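Local coordinates for nucleotidyl transferase (Methanothermobacter thermautotrophicus, PDB 6PLJ), which probably acts as a nucleotidyltransferase of the MobA-like family, perhaps serving pseudomurein cell wall synthesis in this methanogenic archaeon, at residues A[131-136]-A[171-176]; A[138-143]-A[214-219]. One frame throughout, in Å; residues are numbered along the deposited sequence.

Contact 1 (A[131-136]-A[171-176]). With EDO (1,2-ethanediol), chain B.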
ATOM      1  N   GLY A 131      -3.676  -0.632  -1.119  1.00  9.07           N
ATOM      2  CA  GLY A 131      -5.068  -0.310  -0.831  1.00  9.47           C
ATOM      3  C   GLY A 131      -5.724  -1.270   0.149  1.00  9.54           C
ATOM      4  O   GLY A 131      -6.579  -0.862   0.924  1.00  9.97           O
ATOM      5  N   ASP A 132      -5.284  -2.527   0.135  1.00  9.90           N
ATOM      6  CA  ASP A 132      -5.845  -3.589   0.968  1.00 10.19           C
ATOM      7  C   ASP A 132      -5.152  -3.771   2.311  1.00 10.20           C
ATOM      8  O   ASP A 132      -5.314  -4.806   2.948  1.00 10.01           O
ATOM      9  CB  ASP A 132      -5.859  -4.928   0.216  1.00 10.83           C
ATOM     10  CG  ASP A 132      -4.480  -5.477  -0.062  1.00 11.89           C
ATOM     11  OD1 ASP A 132      -3.461  -4.887   0.370  1.00 12.53           O
ATOM     12  OD2 ASP A 132      -4.408  -6.526  -0.749  1.00 13.50           O
ATOM     13  N   GLN A 133      -4.408  -2.763   2.752  1.00  9.75           N
ATOM     14  CA  GLN A 133      -3.707  -2.810   4.025  1.00  9.74           C
ATOM     15  C   GLN A 133      -4.144  -1.596   4.853  1.00  9.79           C
ATOM     16  O   GLN A 133      -3.358  -0.664   5.102  1.00 10.24           O
ATOM     17  CB  GLN A 133      -2.218  -2.831   3.732  1.00  9.90           C
ATOM     18  CG  GLN A 133      -1.316  -3.150   4.907  1.00  9.96           C
ATOM     19  CD  GLN A 133       0.152  -3.183   4.518  1.00 10.24           C
ATOM     20  OE1 GLN A 133       0.499  -3.110   3.344  1.00 10.77           O
ATOM     21  NE2 GLN A 133       1.018  -3.292   5.508  1.00 10.58           N
ATOM     22  N   PRO A 134      -5.401  -1.611   5.319  1.00  9.77           N
ATOM     23  CA  PRO A 134      -6.018  -0.399   5.853  1.00  9.83           C
ATOM     24  C   PRO A 134      -5.743  -0.106   7.322  1.00 10.64           C
ATOM     25  O   PRO A 134      -6.208   0.918   7.802  1.00 11.32           O
ATOM     26  CB  PRO A 134      -7.511  -0.674   5.667  1.00  9.66           C
ATOM     27  CG  PRO A 134      -7.609  -2.139   5.862  1.00  9.74           C
ATOM     28  CD  PRO A 134      -6.406  -2.679   5.146  1.00  9.62           C
ATOM     29  N   ALA A 135      -5.032  -0.980   8.030  1.00 10.20           N
ATOM     30  CA  ALA A 135      -4.787  -0.778   9.455  1.00 10.63           C
ATOM     31  C   ALA A 135      -3.464  -0.101   9.755  1.00 10.97           C
ATOM     32  O   ALA A 135      -3.105   0.014  10.920  1.00 11.35           O
ATOM     33  CB  ALA A 135      -4.882  -2.109  10.204  1.00 10.69           C
ATOM     34  N   VAL A 136      -2.751   0.395   8.740  1.00 11.19           N
ATOM     35  CA  VAL A 136      -1.512   1.114   9.018  1.00 11.87           C
ATOM     36  C   VAL A 136      -1.890   2.486   9.572  1.00 11.63           C
ATOM     37  O   VAL A 136      -2.699   3.190   8.982  1.00 12.83           O
ATOM     38  CB  VAL A 136      -0.593   1.306   7.796  1.00 12.58           C
ATOM     39  CG1 VAL A 136       0.770   1.763   8.277  1.00 13.11           C
ATOM     40  CG2 VAL A 136      -0.410   0.026   6.998  1.00 13.24           C
ATOM     41  N   GLY A 171       6.940  -5.921   2.695  1.00 12.76           N
ATOM     42  CA  GLY A 171       6.532  -5.546   1.358  1.00 12.85           C
ATOM     43  C   GLY A 171       6.087  -4.125   1.278  1.00 13.57           C
ATOM     44  O   GLY A 171       6.751  -3.306   0.641  1.00 14.67           O
ATOM     45  N   MET A 172       4.957  -3.850   1.932  0.50 13.34           N
ATOM     46  CA  MET A 172       4.338  -2.529   1.969  0.50 12.95           C
ATOM     47  C   MET A 172       3.902  -2.182   3.384  0.50 12.11           C
ATOM     48  O   MET A 172       3.768  -3.060   4.242  0.50 11.59           O
ATOM     49  CB  MET A 172       3.100  -2.507   1.081  0.50 13.59           C
ATOM     50  CG  MET A 172       3.346  -2.938  -0.343  0.50 14.05           C
ATOM     51  SD  MET A 172       4.225  -1.618  -1.174  0.50 14.66           S
ATOM     52  CE  MET A 172       2.820  -0.716  -1.800  0.50 13.13           C
ATOM     53  N   PRO A 173       3.687  -0.895   3.660  1.00 11.04           N
ATOM     54  CA  PRO A 173       4.043   0.296   2.873  1.00 10.77           C
ATOM     55  C   PRO A 173       5.555   0.523   2.883  1.00  9.98           C
ATOM     56  O   PRO A 173       6.266   0.023   3.759  1.00  9.76           O
ATOM     57  CB  PRO A 173       3.341   1.415   3.618  1.00 10.64           C
ATOM     58  CG  PRO A 173       3.284   0.939   5.014  1.00 10.93           C
ATOM     59  CD  PRO A 173       3.031  -0.518   4.924  1.00 10.98           C
ATOM     60  N   LEU A 174       6.034   1.280   1.909  1.00  9.27           N
ATOM     61  CA  LEU A 174       7.443   1.646   1.843  1.00  9.55           C
ATOM     62  C   LEU A 174       7.517   3.058   1.322  1.00  9.68           C
ATOM     63  O   LEU A 174       6.539   3.584   0.772  1.00  9.64           O
ATOM     64  CB  LEU A 174       8.243   0.672   0.952  1.00  9.53           C
ATOM     65  CG  LEU A 174       7.848   0.569  -0.523  1.00  9.93           C
ATOM     66  CD1 LEU A 174       8.383   1.729  -1.362  1.00 10.31           C
ATOM     67  CD2 LEU A 174       8.294  -0.757  -1.127  1.00 10.38           C
ATOM     68  N   ALA A 175       8.667   3.684   1.495  1.00  9.57           N
ATOM     69  CA  ALA A 175       8.900   4.991   0.888  1.00  9.71           C
ATOM     70  C   ALA A 175      10.289   4.989   0.290  1.00 10.03           C
ATOM     71  O   ALA A 175      11.204   4.360   0.815  1.00 10.25           O
ATOM     72  CB  ALA A 175       8.734   6.108   1.890  1.00  9.82           C
ATOM     73  N   ALA A 176      10.444   5.706  -0.813  1.00  9.71           N
ATOM     74  CA  ALA A 176      11.723   5.758  -1.494  1.00  9.99           C
ATOM     75  C   ALA A 176      11.774   6.975  -2.384  1.00 10.33           C
ATOM     76  O   ALA A 176      10.751   7.539  -2.743  1.00 10.11           O
ATOM     77  CB  ALA A 176      11.931   4.505  -2.334  1.00 10.18           C
TER
HETATM   78  C1  EDO B 301       2.774  -6.332   4.174  1.00 20.94           C
HETATM   79  O1  EDO B 301       3.223  -6.153   2.813  1.00 20.17           O
HETATM   80  C2  EDO B 301       3.666  -7.347   4.863  1.00 21.53           C
HETATM   81  O2  EDO B 301       3.493  -8.606   4.204  1.00 23.38           O

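Contact 2 (A[138-143]-A[214-219])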
ATOM      1  N   PRO A 138      -1.559   6.479  10.542  1.00 11.86           N
ATOM      2  CA  PRO A 138      -0.893   7.668  10.007  1.00 12.26           C
ATOM      3  C   PRO A 138       0.501   7.889  10.596  1.00 11.96           C
ATOM      4  O   PRO A 138       1.431   8.234   9.861  1.00 11.78           O
ATOM      5  CB  PRO A 138      -1.836   8.803  10.406  1.00 12.20           C
ATOM      6  CG  PRO A 138      -3.172   8.158  10.499  1.00 12.31           C
ATOM      7  CD  PRO A 138      -2.923   6.769  11.008  1.00 12.36           C
ATOM      8  N   ALA A 139       0.662   7.660  11.897  1.00 12.42           N
ATOM      9  CA  ALA A 139       1.963   7.875  12.531  1.00 12.66           C
ATOM     10  C   ALA A 139       3.033   6.941  11.969  1.00 12.44           C
ATOM     11  O   ALA A 139       4.166   7.349  11.745  1.00 13.76           O
ATOM     12  CB  ALA A 139       1.851   7.721  14.043  1.00 13.24           C
ATOM     13  N   THR A 140       2.660   5.689  11.706  1.00 11.59           N
ATOM     14  CA  THR A 140       3.600   4.742  11.129  1.00 11.59           C
ATOM     15  C   THR A 140       3.958   5.160   9.706  1.00 11.66           C
ATOM     16  O   THR A 140       5.125   5.135   9.332  1.00 11.96           O
ATOM     17  CB  THR A 140       3.027   3.319  11.156  1.00 11.75           C
ATOM     18  OG1 THR A 140       2.872   2.943  12.523  1.00 12.19           O
ATOM     19  CG2 THR A 140       3.942   2.352  10.455  1.00 12.25           C
ATOM     20  N   LEU A 141       2.952   5.529   8.922  1.00 11.62           N
ATOM     21  CA  LEU A 141       3.185   5.987   7.541  1.00 11.84           C
ATOM     22  C   LEU A 141       4.114   7.199   7.514  1.00 13.00           C
ATOM     23  O   LEU A 141       5.033   7.269   6.687  1.00 12.28           O
ATOM     24  CB  LEU A 141       1.848   6.318   6.865  1.00 11.97           C
ATOM     25  CG  LEU A 141       0.961   5.107   6.570  1.00 11.97           C
ATOM     26  CD1 LEU A 141      -0.447   5.512   6.171  1.00 12.10           C
ATOM     27  CD2 LEU A 141       1.575   4.219   5.493  1.00 12.20           C
ATOM     28  N   ARG A 142       3.874   8.129   8.436  1.00 13.45           N
ATOM     29  CA  ARG A 142       4.699   9.324   8.545  1.00 15.02           C
ATOM     30  C   ARG A 142       6.154   8.967   8.856  1.00 14.87           C
ATOM     31  O   ARG A 142       7.060   9.498   8.219  1.00 14.93           O
ATOM     32  CB  ARG A 142       4.126  10.263   9.609  1.00 16.21           C
ATOM     33  CG  ARG A 142       4.815  11.610   9.704  1.00 18.28           C
ATOM     34  CD  ARG A 142       4.240  12.386  10.868  1.00 19.51           C
ATOM     35  NE  ARG A 142       2.843  12.780  10.653  1.00 21.44           N
ATOM     36  CZ  ARG A 142       2.434  13.883  10.017  1.00 21.93           C
ATOM     37  NH1 ARG A 142       3.307  14.741   9.486  1.00 23.96           N
ATOM     38  NH2 ARG A 142       1.124  14.120   9.888  1.00 24.35           N
ATOM     39  N   ARG A 143       6.371   8.057   9.812  1.00 15.78           N
ATOM     40  CA  ARG A 143       7.718   7.587  10.165  1.00 16.69           C
ATOM     41  C   ARG A 143       8.416   6.939   8.973  1.00 16.30           C
ATOM     42  O   ARG A 143       9.606   7.170   8.737  1.00 16.74           O
ATOM     43  CB  ARG A 143       7.678   6.607  11.331  1.00 18.98           C
ATOM     44  CG  ARG A 143       7.549   7.261  12.696  1.00 22.23           C
ATOM     45  CD  ARG A 143       7.813   6.272  13.827  1.00 24.28           C
ATOM     46  NE  ARG A 143       6.621   5.482  14.131  1.00 27.99           N
ATOM     47  CZ  ARG A 143       5.581   5.913  14.854  1.00 30.44           C
ATOM     48  NH1 ARG A 143       4.535   5.107  15.052  1.00 32.24           N
ATOM     49  NH2 ARG A 143       5.561   7.144  15.376  1.00 31.41           N
ATOM     50  N   PRO A 214       1.195  -5.042  15.336  1.00 13.39           N
ATOM     51  CA  PRO A 214       1.332  -5.984  14.206  1.00 12.87           C
ATOM     52  C   PRO A 214       0.177  -6.005  13.206  1.00 11.78           C
ATOM     53  O   PRO A 214       0.374  -6.407  12.062  1.00 11.51           O
ATOM     54  CB  PRO A 214       1.452  -7.339  14.902  1.00 13.46           C
ATOM     55  CG  PRO A 214       2.138  -6.990  16.172  1.00 13.74           C
ATOM     56  CD  PRO A 214       1.503  -5.708  16.617  1.00 13.78           C
ATOM     57  N   ILE A 215      -1.004  -5.570  13.623  1.00 11.25           N
ATOM     58  CA  ILE A 215      -2.147  -5.460  12.718  1.00 10.99           C
ATOM     59  C   ILE A 215      -1.795  -4.590  11.493  1.00 10.55           C
ATOM     60  O   ILE A 215      -2.350  -4.777  10.410  1.00 10.20           O
ATOM     61  CB  ILE A 215      -3.381  -4.901  13.458  1.00 11.42           C
ATOM     62  CG1 ILE A 215      -4.664  -5.136  12.636  1.00 11.41           C
ATOM     63  CG2 ILE A 215      -3.197  -3.437  13.828  1.00 11.70           C
ATOM     64  CD1 ILE A 215      -5.035  -6.586  12.508  1.00 11.71           C
ATOM     65  N   GLU A 216      -0.870  -3.656  11.661  1.00 10.24           N
ATOM     66  CA  GLU A 216      -0.464  -2.782  10.548  1.00 10.43           C
ATOM     67  C   GLU A 216       0.124  -3.546   9.362  1.00 10.66           C
ATOM     68  O   GLU A 216       0.023  -3.083   8.221  1.00 10.42           O
ATOM     69  CB  GLU A 216       0.530  -1.723  11.034  1.00 11.30           C
ATOM     70  CG  GLU A 216      -0.060  -0.777  12.070  1.00 11.95           C
ATOM     71  CD  GLU A 216       0.850   0.391  12.396  1.00 13.59           C
ATOM     72  OE1 GLU A 216       2.077   0.209  12.422  1.00 15.79           O
ATOM     73  OE2 GLU A 216       0.313   1.495  12.632  1.00 15.42           O
ATOM     74  N   LEU A 217       0.685  -4.724   9.621  1.00 10.13           N
ATOM     75  CA  LEU A 217       1.276  -5.561   8.575  1.00 10.58           C
ATOM     76  C   LEU A 217       0.256  -6.380   7.793  1.00 10.61           C
ATOM     77  O   LEU A 217       0.621  -7.019   6.810  1.00 10.97           O
ATOM     78  CB  LEU A 217       2.299  -6.514   9.201  1.00 11.25           C
ATOM     79  CG  LEU A 217       3.593  -5.848   9.648  1.00 11.67           C
ATOM     80  CD1 LEU A 217       4.212  -6.557  10.849  1.00 11.97           C
ATOM     81  CD2 LEU A 217       4.569  -5.792   8.484  1.00 12.12           C
ATOM     82  N   VAL A 218      -0.998  -6.392   8.227  1.00 10.53           N
ATOM     83  CA  VAL A 218      -1.988  -7.279   7.636  1.00 11.14           C
ATOM     84  C   VAL A 218      -2.570  -6.704   6.360  1.00 11.72           C
ATOM     85  O   VAL A 218      -3.277  -5.698   6.387  1.00 11.78           O
ATOM     86  CB  VAL A 218      -3.128  -7.593   8.630  1.00 11.17           C
ATOM     87  CG1 VAL A 218      -4.192  -8.487   7.982  1.00 11.18           C
ATOM     88  CG2 VAL A 218      -2.568  -8.264   9.884  1.00 11.34           C
ATOM     89  N   ASN A 219      -2.259  -7.341   5.239  0.70 12.41           N
ATOM     90  CA  ASN A 219      -2.962  -7.076   3.985  0.70 12.81           C
ATOM     91  C   ASN A 219      -4.090  -8.092   3.871  0.70 12.51           C
ATOM     92  O   ASN A 219      -3.942  -9.246   4.292  0.70 12.26           O
ATOM     93  CB  ASN A 219      -2.026  -7.185   2.778  0.70 13.83           C
ATOM     94  CG  ASN A 219      -1.293  -8.521   2.730  0.70 14.83           C
ATOM     95  OD1 ASN A 219      -0.567  -8.848   3.654  0.70 17.08           O
ATOM     96  ND2 ASN A 219      -1.516  -9.302   1.695  0.70 16.42           N
TER

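Contact 1 (A[131-136]-A[171-176])
Gln133 and Met172 face each other with their CA atoms 8.3 Å apart, and Val136 stands equally far from Pro173, so side chains from a loop folded into a type I beta turn from Gln133 to Val136 reach across to the backbone and proline ring just ahead of strand 174-177. Gln133 does most of the work. With CG anti to the backbone N (chi1 -169°) and the chain extended beyond it, the amide is carried straight to the peptide between Met172 and Pro173, which is cis. There Gln133 NE2 donates to Met172 O over 3.0 Å. The acceptor lies close to the amide plane of the glutamine, whereas the donor sits above the carbonyl plane, about 50° out of it. NE2 also bonds to the carbonyl oxygen of Glu216; with two carbonyls taking its hydrogens, the amide has little freedom to flip. The other amide atom, Gln133 OE1, rests 3.5 Å from Met172 CB. Next to the polar pair, Val136 CG2 meets Pro173 CD tip to tip at 4.1 Å, and Leu141 backs both side chains. An ethanediol, probably from the crystallisation liquor, takes a bond from Met172 N to its O1 at 3.0 Å. Gly131-Asp132-Gln133-Pro134 follows strand 125-130 as the Gly-Asp-Gln-Pro loop does in MobA-like nucleotidyltransferases, where this strand end borders the active-site cleft.

Contact 2 (A[138-143]-A[214-219])
In the Rossmann-like alpha/beta fold, the first turn of helix 138-147, carrying Thr140, faces Glu216 in the short 3-10 segment 214-217 of the loop that leads to helix 223-236. The two backbones stay apart, 8.6 Å between the CA atoms of Thr140 and Glu216, and two side chains coming from opposite directions bridge the gap. On the helix side, the backbone bond from Arg142 N to Pro138 O marks a regular turn; on the other, Leu217 N reaches Pro214 O at 3.0 Å, three residues back. Glu216 has its CG beside the backbone N (chi1 -63°) and an extended chain after that, which carries the carboxylate across to the threonine. Thr140 OG1 donates to Glu216 OE1 over 2.8 Å, and OE1 receives it on its syn lone pair, the side of the other oxygen. That other oxygen, Glu216 OE2, is also near, 2.9 Å from Thr140 OG1, but the hydrogen bond is the one to OE1. Thr140 CG2 lies 3.5 Å from Glu216 OE1, and Leu156 of strand 152-157 touches both side chains. More partners hold the same carboxylate: Ser137 OG bonds to OE2, and the backbone N of Ser212 to OE1. Ser137 OG is hydrogen-bonded to Thr140 OG1 as well, closing a small polar network. A buried carboxylate with two hydroxyls and a peptide N-H around it is fixed in rotation, and these dipoles would probably help stabilise its negative charge.

Overall arrangement
Both contacts are buried, but contact 1 lies about 3 Å from the centre of the chain, whereas contact 2 has its centre about 10 Å from that of the chain and is further out. They share one stretch of fold: 131-136 runs through Ser137 into helix 138-147, so the same loop-helix unit meets the residues leading into strand 174-177 and also the 214-219 loop. Glu216 joins the two by packing, with Glu216 O 3.4 Å from Val136 CG2 and Glu216 CG 3.3 Å from Ala135 O. Contact 1 pairs a neutral amide with a backbone carbonyl beside apolar packing; contact 2 relies on a carboxylate held by hydroxyl and amide donors.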